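Local coordinates for peroxisomal membrane protein LPX1 (Saccharomyces cerevisiae, PDB 2Y6U) that hydrolyses ester bonds in lipids as a peroxisomal alpha/beta hydrolase, with acyl esterase, triacylglycerol lipase and phospholipase A activity, at residues N139-H144 with N160-L165; T225-Q230 with V325-P330; I288-A293 with D316-G321. One frame throughout, in Å; residues are numbered along the deposited sequence. Where two conformers were deposited one is given.

Interaction 1 (N139-H144 with N160-L165); sequences NVVIGH and NLFHLL
Asn-139 meets residues Leu-161 to Leu-164 with both its backbone and its side-chain amide, while Val-141 packs on the ring of Phe-162. Asn-139 N gives a nearly straight bond to ND1 of His-163 (2.9 Å, 171° at the hydrogen), lying close to the plane of the imidazole. Asn-139 O accepts from His-163 N at 2.8 Å and takes a weak bond from Leu-164 N. Asn-139 CG stands anti to the carbonyl carbon, beside the backbone N (chi1 -62°), and Asn-139 ND2 donates to Leu-161 O at 3.1 Å, in the plane of the Asn-139 amide. OD1 turns elsewhere, to Asn-54 of strand 51-58. An amide suits this buried place because it can donate to a loop carbonyl and accept from a neighbouring strand at once.

Phe-162 lies between two aliphatic groups: Val-141 CB stands 3.6 Å from the ring centroid over one face, a CH-pi contact, and Leu-161 CD2 lies on the opposite face toward the rim. Val-141 also sends CG1 to Leu-165 CG at 3.7 Å, the branched valine filling the space beside ring and leucine. Farther along, Val-141 N donates to Leu-164 O at 3.0 Å, and the chains settle into a parallel pairing, Val-140 beside Leu-164 and Val-141 beside Leu-165. This joins neighbouring strands of a beta-alpha-beta unit whose crossover is helix 146-157.

Because ND1 of His-163 accepts the hydrogen bond from Asn-139 N, the ring is probably neutral, with its hydrogen on NE2: a doubly protonated imidazole has no lone pair to offer.

Interaction 2 (T225-Q230 with V325-P330); sequences TNAHSQ and VNVEAP
At the start of helix 229-239, Ala-227 and the N-cap residue His-228 rest against the short helix 325-328 and Pro-330, the first residue of helix 330-347. His-228 N donates to Val-327 O at 2.9 Å, approaching somewhat out of the carbonyl plane. Ala-227 is small enough to lie close by, its CB 3.9 Å from Val-327 CG2.

His-228 CG is anti to the backbone N (chi1 -170°), and His-228 ND1 accepts from Gln-230 N at 3.1 Å, the donor lying near the ring plane; this capping bond satisfies an N-H in the first turn of the helix. His-228 CD2 touches Pro-330 CG at 3.7 Å, and the ring also meets that of Tyr-70.

Glu-328 lays its CG 3.5 Å from Asn-226 O. One water joins the same two residues, accepting from Asn-226 N and donating to Glu-328 OE2 at 2.6 Å, while OE1 is held by Ser-322. A long acid suits this partly exposed margin, reaching water and serine together.

The His-228 ND1 bond is a side-chain N-cap. Separately, 225-230 lies between strands 164-168 and 286-292, where this family commonly carries its cap insertion, so the contact probably packs that region on the core.

Interaction 3 (I288-A293 with D316-G321); sequences IHIVGA and DVIPGG
At the edge of the alpha/beta hydrolase sheet, the carbonyl of Ile-318 is gripped from opposite faces of its plane: Ala-293 N donates to Ile-318 O at 3.0 Å from one side, tilted 30° from that plane, and Gly-321 N donates from the other. The second flat group is the carboxylate of Asp-316, where Ile-288 CG2 lies 3.7 Å from OD2. OD2 is bonded to His-340, and OD1 to His-314 and, in a salt bridge, Arg-336. A buried acid is tolerated because these groups satisfy it, and the nearby arginine would be expected to favour its charged form.

The contact pairs the last two parallel strands of the sheet, 286-292 with the outermost strand 313-318. Their short axes run 24° apart. The backbone ladder starts with Asp-316 N to His-289 O at 2.8 Å, continues through Val-291 N to Asp-316 O and Ile-318 N to Val-291 O, and finishes at Ala-293.

Ile-290, Asp-316 and Ile-318 share the face beside helix 330-347. Ile-290 CG2, anti to the backbone N, presses on Ile-318 CG1 at 3.5 Å, tighter than usual for two carbons; beta-branched chains suit both the extended backbone and this close fit. On the other face, Val-291 CG2 meets Val-317 CG2 at 3.8 Å, and Val-317 CG1 reaches the CB of Ala-293.

Beyond Ile-318 the chain makes a type II beta turn to Gly-321. Pro-319 fits its second position, and Gly-320 adopts the positive phi (76°) of the third. The turn brings Gly-321 against Gly-292, where a CB on either residue would clash: their CA atoms are 3.8 Å apart.

Interactions 1 and 3 belong to one sheet: strands 164-168 and 286-292 are neighbours, and Leu-165 O probably accepts from Ile-288 N at 2.8 Å, although the contact centres are about 18 Å apart. Interaction 2 lies about 14 Å from interaction 3, centre to centre; its segment 325-330 comes soon after 316-321, whereas 225-230 precedes both segments of interaction 3. Val-325 CG2 packs on Ile-318 CG2 at 3.6 Å. Of 139-144, only the His-144 end reaches the likely active site, beside the probable nucleophile elbow that includes Gly-143: there His-144 NE2 packs by Asn-326 OD1 and bonds His-323 O. The pairing in interaction 1 sits toward the far end of that strand.

Interaction 1 (N139-H144 with N160-L165)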
loop_
_atom_site.group_PDB
_atom_site.type_symbol
_atom_site.label_atom_id
_atom_site.label_comp_id
_atom_site.label_asym_id
_atom_site.label_seq_id
_atom_site.Cartn_x
_atom_site.Cartn_y
_atom_site.Cartn_z
ATOM N N ASN A 139 9.105 13.921 7.709
ATOM C CA ASN A 139 8.526 12.884 8.490
ATOM C C ASN A 139 9.556 11.835 8.761
ATOM O O ASN A 139 10.251 11.392 7.824
ATOM C CB ASN A 139 7.411 12.273 7.681
ATOM C CG ASN A 139 6.254 13.274 7.337
ATOM O OD1 ASN A 139 5.893 14.129 8.142
ATOM N ND2 ASN A 139 5.796 13.232 6.061
ATOM N N VAL A 140 9.578 11.366 9.984
ATOM C CA VAL A 140 10.594 10.415 10.439
ATOM C C VAL A 140 9.889 9.232 11.085
ATOM O O VAL A 140 8.934 9.438 11.825
ATOM C CB VAL A 140 11.460 11.039 11.517
ATOM C CG1 VAL A 140 12.588 9.972 12.026
ATOM C CG2 VAL A 140 12.016 12.398 11.072
ATOM N N VAL A 141 10.262 8.012 10.710
ATOM C CA VAL A 141 9.698 6.800 11.350
ATOM C C VAL A 141 10.798 6.156 12.132
ATOM O O VAL A 141 11.904 6.071 11.648
ATOM C CB VAL A 141 9.062 5.818 10.331
ATOM C CG1 VAL A 141 10.076 5.382 9.248
ATOM C CG2 VAL A 141 8.365 4.575 11.055
ATOM N N ILE A 142 10.481 5.804 13.363
ATOM C CA ILE A 142 11.399 5.228 14.286
ATOM C C ILE A 142 10.774 3.905 14.754
ATOM O O ILE A 142 9.651 3.854 15.291
ATOM C CB ILE A 142 11.715 6.121 15.514
ATOM C CG1 ILE A 142 12.111 7.548 15.108
ATOM C CG2 ILE A 142 12.749 5.378 16.466
ATOM C CD1 ILE A 142 10.938 8.535 15.026
ATOM N N GLY A 143 11.464 2.783 14.546
ATOM C CA GLY A 143 10.873 1.513 14.891
ATOM C C GLY A 143 11.853 0.634 15.616
ATOM O O GLY A 143 13.038 0.582 15.243
ATOM N N HIS A 144 11.403 0.006 16.665
ATOM C CA HIS A 144 12.173 -1.085 17.323
ATOM C C HIS A 144 11.723 -2.498 16.831
ATOM O O HIS A 144 10.551 -2.803 16.874
ATOM C CB HIS A 144 11.969 -0.946 18.829
ATOM C CG HIS A 144 12.640 -2.011 19.612
ATOM N ND1 HIS A 144 11.960 -2.886 20.414
ATOM C CD2 HIS A 144 13.927 -2.393 19.638
ATOM C CE1 HIS A 144 12.813 -3.759 20.937
ATOM N NE2 HIS A 144 14.030 -3.457 20.530
ATOM N N ASN A 160 6.704 7.787 -0.479
ATOM C CA ASN A 160 6.676 9.241 -0.545
ATOM C C ASN A 160 6.347 9.856 0.805
ATOM O O ASN A 160 6.112 11.034 0.902
ATOM C CB ASN A 160 5.653 9.604 -1.590
ATOM C CG ASN A 160 5.939 8.993 -2.893
ATOM O OD1 ASN A 160 6.968 9.311 -3.493
ATOM N ND2 ASN A 160 5.012 8.092 -3.411
ATOM N N LEU A 161 6.296 9.055 1.868
ATOM C CA LEU A 161 5.884 9.539 3.156
ATOM C C LEU A 161 7.089 9.845 4.069
ATOM O O LEU A 161 7.147 10.951 4.552
ATOM C CB LEU A 161 4.961 8.590 3.871
ATOM C CG LEU A 161 4.319 8.964 5.257
ATOM C CD1 LEU A 161 3.452 10.162 5.085
ATOM C CD2 LEU A 161 3.582 7.678 5.837
ATOM N N PHE A 162 7.894 8.873 4.430
ATOM C CA PHE A 162 8.957 9.119 5.408
ATOM C C PHE A 162 10.258 9.564 4.710
ATOM O O PHE A 162 10.717 8.910 3.790
ATOM C CB PHE A 162 9.140 7.899 6.338
ATOM C CG PHE A 162 7.952 7.611 7.149
ATOM C CD1 PHE A 162 7.550 8.435 8.147
ATOM C CD2 PHE A 162 7.283 6.407 6.994
ATOM C CE1 PHE A 162 6.389 8.165 8.871
ATOM C CE2 PHE A 162 6.143 6.119 7.760
ATOM C CZ PHE A 162 5.720 6.992 8.686
ATOM N N HIS A 163 10.882 10.591 5.219
ATOM C CA HIS A 163 12.120 11.073 4.668
ATOM C C HIS A 163 13.341 10.441 5.351
ATOM O O HIS A 163 14.411 10.495 4.808
ATOM C CB HIS A 163 12.161 12.587 4.880
ATOM C CG HIS A 163 11.023 13.296 4.231
ATOM N ND1 HIS A 163 9.860 13.597 4.919
ATOM C CD2 HIS A 163 10.817 13.682 2.934
ATOM C CE1 HIS A 163 8.999 14.178 4.077
ATOM N NE2 HIS A 163 9.548 14.231 2.865
ATOM N N LEU A 164 13.176 10.009 6.577
ATOM C CA LEU A 164 14.270 9.469 7.416
ATOM C C LEU A 164 13.715 8.262 8.185
ATOM O O LEU A 164 12.590 8.333 8.768
ATOM C CB LEU A 164 14.727 10.553 8.384
ATOM C CG LEU A 164 15.770 10.114 9.417
ATOM C CD1 LEU A 164 17.101 9.746 8.657
ATOM C CD2 LEU A 164 16.019 11.268 10.408
ATOM N N LEU A 165 14.442 7.143 8.166
ATOM C CA LEU A 165 14.087 5.905 8.888
ATOM C C LEU A 165 15.116 5.705 9.956
ATOM O O LEU A 165 16.346 5.852 9.690
ATOM C CB LEU A 165 14.117 4.710 7.947
ATOM C CG LEU A 165 12.882 4.489 7.081
ATOM C CD1 LEU A 165 12.506 5.619 6.093
ATOM C CD2 LEU A 165 13.092 3.107 6.419
#

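Interaction 2 (T225-Q230 with V325-P330)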
loop_
_atom_site.group_PDB
_atom_site.type_symbol
_atom_site.label_atom_id
_atom_site.label_comp_id
_atom_site.label_asym_id
_atom_site.label_seq_id
_atom_site.Cartn_x
_atom_site.Cartn_y
_atom_site.Cartn_z
ATOM N N THR A 225 12.675 -6.510 32.876
ATOM C CA THR A 225 13.267 -6.376 34.227
ATOM C C THR A 225 14.391 -5.374 34.281
ATOM O O THR A 225 14.657 -4.773 35.350
ATOM C CB THR A 225 13.795 -7.746 34.801
ATOM O OG1 THR A 225 14.980 -8.124 34.081
ATOM C CG2 THR A 225 12.729 -8.833 34.634
ATOM N N ASN A 226 15.074 -5.199 33.150
ATOM C CA ASN A 226 16.217 -4.297 33.113
ATOM C C ASN A 226 15.885 -2.980 32.424
ATOM O O ASN A 226 16.779 -2.205 32.166
ATOM C CB ASN A 226 17.445 -4.952 32.456
ATOM C CG ASN A 226 18.021 -6.074 33.321
ATOM O OD1 ASN A 226 18.150 -7.183 32.852
ATOM N ND2 ASN A 226 18.324 -5.793 34.580
ATOM N N ALA A 227 14.613 -2.730 32.137
ATOM C CA ALA A 227 14.249 -1.480 31.474
ATOM C C ALA A 227 14.495 -0.321 32.447
ATOM O O ALA A 227 14.496 -0.495 33.674
ATOM C CB ALA A 227 12.790 -1.495 31.039
ATOM N N HIS A 228 14.827 0.825 31.894
ATOM C CA HIS A 228 14.887 2.080 32.690
ATOM C C HIS A 228 13.721 2.128 33.679
ATOM O O HIS A 228 12.573 1.913 33.272
ATOM C CB HIS A 228 14.794 3.269 31.724
ATOM C CG HIS A 228 15.086 4.590 32.348
ATOM N ND1 HIS A 228 14.226 5.205 33.237
ATOM C CD2 HIS A 228 16.127 5.436 32.183
ATOM C CE1 HIS A 228 14.764 6.345 33.635
ATOM N NE2 HIS A 228 15.903 6.526 32.986
ATOM N N SER A 229 13.995 2.418 34.945
ATOM C CA SER A 229 12.938 2.324 35.967
ATOM C C SER A 229 11.630 3.099 35.586
ATOM O O SER A 229 10.545 2.635 35.926
ATOM C CB SER A 229 13.469 2.746 37.345
ATOM O OG SER A 229 13.997 4.038 37.196
ATOM N N GLN A 230 11.730 4.253 34.904
ATOM C CA GLN A 230 10.533 5.002 34.550
ATOM C C GLN A 230 9.775 4.275 33.459
ATOM O O GLN A 230 8.552 4.286 33.475
ATOM C CB GLN A 230 10.811 6.461 34.112
ATOM C CG GLN A 230 11.551 7.268 35.151
ATOM C CD GLN A 230 11.817 8.768 34.791
ATOM O OE1 GLN A 230 12.780 9.365 35.303
ATOM N NE2 GLN A 230 10.969 9.358 33.953
ATOM N N VAL A 325 17.593 -2.276 23.886
ATOM C CA VAL A 325 18.302 -1.049 24.159
ATOM C C VAL A 325 17.357 0.166 24.183
ATOM O O VAL A 325 17.607 1.095 24.939
ATOM C CB VAL A 325 19.468 -0.886 23.179
ATOM C CG1 VAL A 325 19.015 -0.678 21.682
ATOM C CG2 VAL A 325 20.469 0.195 23.729
ATOM N N ASN A 326 16.268 0.138 23.394
ATOM C CA ASN A 326 15.307 1.257 23.382
ATOM C C ASN A 326 14.674 1.472 24.739
ATOM O O ASN A 326 14.384 2.634 25.056
ATOM C CB ASN A 326 14.182 1.129 22.351
ATOM C CG ASN A 326 13.329 -0.092 22.550
ATOM O OD1 ASN A 326 13.858 -1.145 22.884
ATOM N ND2 ASN A 326 12.006 0.062 22.378
ATOM N N VAL A 327 14.426 0.408 25.505
ATOM C CA VAL A 327 13.846 0.573 26.849
ATOM C C VAL A 327 14.886 0.529 27.972
ATOM O O VAL A 327 14.619 1.039 29.028
ATOM C CB VAL A 327 12.688 -0.395 27.121
ATOM C CG1 VAL A 327 11.576 -0.178 26.009
ATOM C CG2 VAL A 327 13.110 -1.862 27.151
ATOM N N GLU A 328 16.046 -0.078 27.729
ATOM C CA GLU A 328 17.059 -0.202 28.777
ATOM C C GLU A 328 18.067 0.903 28.823
ATOM O O GLU A 328 18.588 1.196 29.888
ATOM C CB GLU A 328 17.789 -1.534 28.647
ATOM C CG GLU A 328 16.833 -2.694 28.702
ATOM C CD GLU A 328 17.504 -4.070 28.550
ATOM O OE1 GLU A 328 18.673 -4.136 28.096
ATOM O OE2 GLU A 328 16.849 -5.083 28.863
ATOM N N ALA A 329 18.377 1.505 27.687
ATOM C CA ALA A 329 19.249 2.677 27.661
ATOM C C ALA A 329 18.633 3.751 26.813
ATOM O O ALA A 329 19.238 4.195 25.851
ATOM C CB ALA A 329 20.676 2.267 27.092
ATOM N N PRO A 330 17.397 4.218 27.150
ATOM C CA PRO A 330 16.728 5.205 26.292
ATOM C C PRO A 330 17.549 6.517 26.125
ATOM O O PRO A 330 17.480 7.131 25.078
ATOM C CB PRO A 330 15.410 5.452 27.038
ATOM C CG PRO A 330 15.779 5.175 28.482
ATOM C CD PRO A 330 16.673 4.014 28.415
HETATM O O HOH W 1 14.708 -5.580 30.331
#

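Interaction 3 (I288-A293 with D316-G321)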
loop_
_atom_site.group_PDB
_atom_site.type_symbol
_atom_site.label_atom_id
_atom_site.label_comp_id
_atom_site.label_asym_id
_atom_site.label_seq_id
_atom_site.Cartn_x
_atom_site.Cartn_y
_atom_site.Cartn_z
ATOM N N ILE A 288 19.038 5.082 9.469
ATOM C CA ILE A 288 19.917 4.912 10.611
ATOM C C ILE A 288 19.592 3.569 11.249
ATOM O O ILE A 288 18.427 3.283 11.537
ATOM C CB ILE A 288 19.627 5.998 11.650
ATOM C CG1 ILE A 288 19.607 7.385 11.034
ATOM C CG2 ILE A 288 20.576 5.876 12.824
ATOM C CD1 ILE A 288 20.927 7.808 10.167
ATOM N N HIS A 289 20.609 2.776 11.564
ATOM C CA HIS A 289 20.431 1.480 12.138
ATOM C C HIS A 289 21.138 1.534 13.458
ATOM O O HIS A 289 22.337 1.765 13.521
ATOM C CB HIS A 289 21.059 0.488 11.188
ATOM C CG HIS A 289 20.885 -0.943 11.566
ATOM N ND1 HIS A 289 21.527 -1.949 10.873
ATOM C CD2 HIS A 289 20.161 -1.546 12.552
ATOM C CE1 HIS A 289 21.195 -3.101 11.405
ATOM N NE2 HIS A 289 20.346 -2.896 12.401
ATOM N N ILE A 290 20.379 1.454 14.546
ATOM C CA ILE A 290 20.905 1.551 15.874
ATOM C C ILE A 290 20.862 0.148 16.438
ATOM O O ILE A 290 19.811 -0.520 16.456
ATOM C CB ILE A 290 20.104 2.495 16.752
ATOM C CG1 ILE A 290 20.093 3.909 16.145
ATOM C CG2 ILE A 290 20.680 2.513 18.264
ATOM C CD1 ILE A 290 19.273 4.978 16.868
ATOM N N VAL A 291 22.014 -0.333 16.868
ATOM C CA VAL A 291 22.102 -1.681 17.435
ATOM C C VAL A 291 22.730 -1.608 18.802
ATOM O O VAL A 291 23.509 -0.714 19.111
ATOM C CB VAL A 291 22.831 -2.696 16.557
ATOM C CG1 VAL A 291 22.272 -2.754 15.083
ATOM C CG2 VAL A 291 24.344 -2.414 16.546
ATOM N N GLY A 292 22.361 -2.551 19.655
ATOM C CA GLY A 292 23.006 -2.772 20.927
ATOM C C GLY A 292 24.301 -3.619 20.739
ATOM O O GLY A 292 24.264 -4.658 20.116
ATOM N N ALA A 293 25.445 -3.181 21.310
ATOM C CA ALA A 293 26.693 -3.917 21.130
ATOM C C ALA A 293 26.592 -5.313 21.720
ATOM O O ALA A 293 27.223 -6.195 21.248
ATOM C CB ALA A 293 27.938 -3.183 21.876
ATOM N N ASP A 316 24.803 2.957 14.131
ATOM C CA ASP A 316 25.273 3.417 15.441
ATOM C C ASP A 316 25.212 2.260 16.406
ATOM O O ASP A 316 24.214 1.564 16.460
ATOM C CB ASP A 316 24.360 4.424 16.111
ATOM C CG ASP A 316 24.532 5.737 15.621
ATOM O OD1 ASP A 316 25.704 6.252 15.609
ATOM O OD2 ASP A 316 23.502 6.224 15.121
ATOM N N VAL A 317 26.269 2.039 17.126
ATOM C CA VAL A 317 26.348 0.886 18.054
ATOM C C VAL A 317 26.270 1.505 19.468
ATOM O O VAL A 317 27.054 2.398 19.795
ATOM C CB VAL A 317 27.635 0.103 17.838
ATOM C CG1 VAL A 317 27.861 -0.987 18.873
ATOM C CG2 VAL A 317 27.663 -0.573 16.412
ATOM N N ILE A 318 25.337 1.043 20.264
ATOM C CA ILE A 318 25.166 1.523 21.595
ATOM C C ILE A 318 25.980 0.674 22.488
ATOM O O ILE A 318 25.699 -0.513 22.641
ATOM C CB ILE A 318 23.637 1.513 22.046
ATOM C CG1 ILE A 318 22.695 2.257 21.096
ATOM C CG2 ILE A 318 23.514 2.102 23.498
ATOM C CD1 ILE A 318 23.068 3.719 20.852
ATOM N N PRO A 319 27.034 1.268 23.144
ATOM C CA PRO A 319 27.880 0.436 23.932
ATOM C C PRO A 319 27.071 -0.141 25.080
ATOM O O PRO A 319 26.260 0.534 25.616
ATOM C CB PRO A 319 29.008 1.403 24.460
ATOM C CG PRO A 319 28.480 2.732 24.277
ATOM C CD PRO A 319 27.357 2.701 23.274
ATOM N N GLY A 320 27.272 -1.430 25.360
ATOM C CA GLY A 320 26.547 -2.189 26.397
ATOM C C GLY A 320 25.123 -2.616 26.112
ATOM O O GLY A 320 24.442 -3.249 26.993
ATOM N N GLY A 321 24.601 -2.219 24.931
ATOM C CA GLY A 321 23.197 -2.357 24.657
ATOM C C GLY A 321 22.791 -3.789 24.264
ATOM O O GLY A 321 23.543 -4.528 23.615
#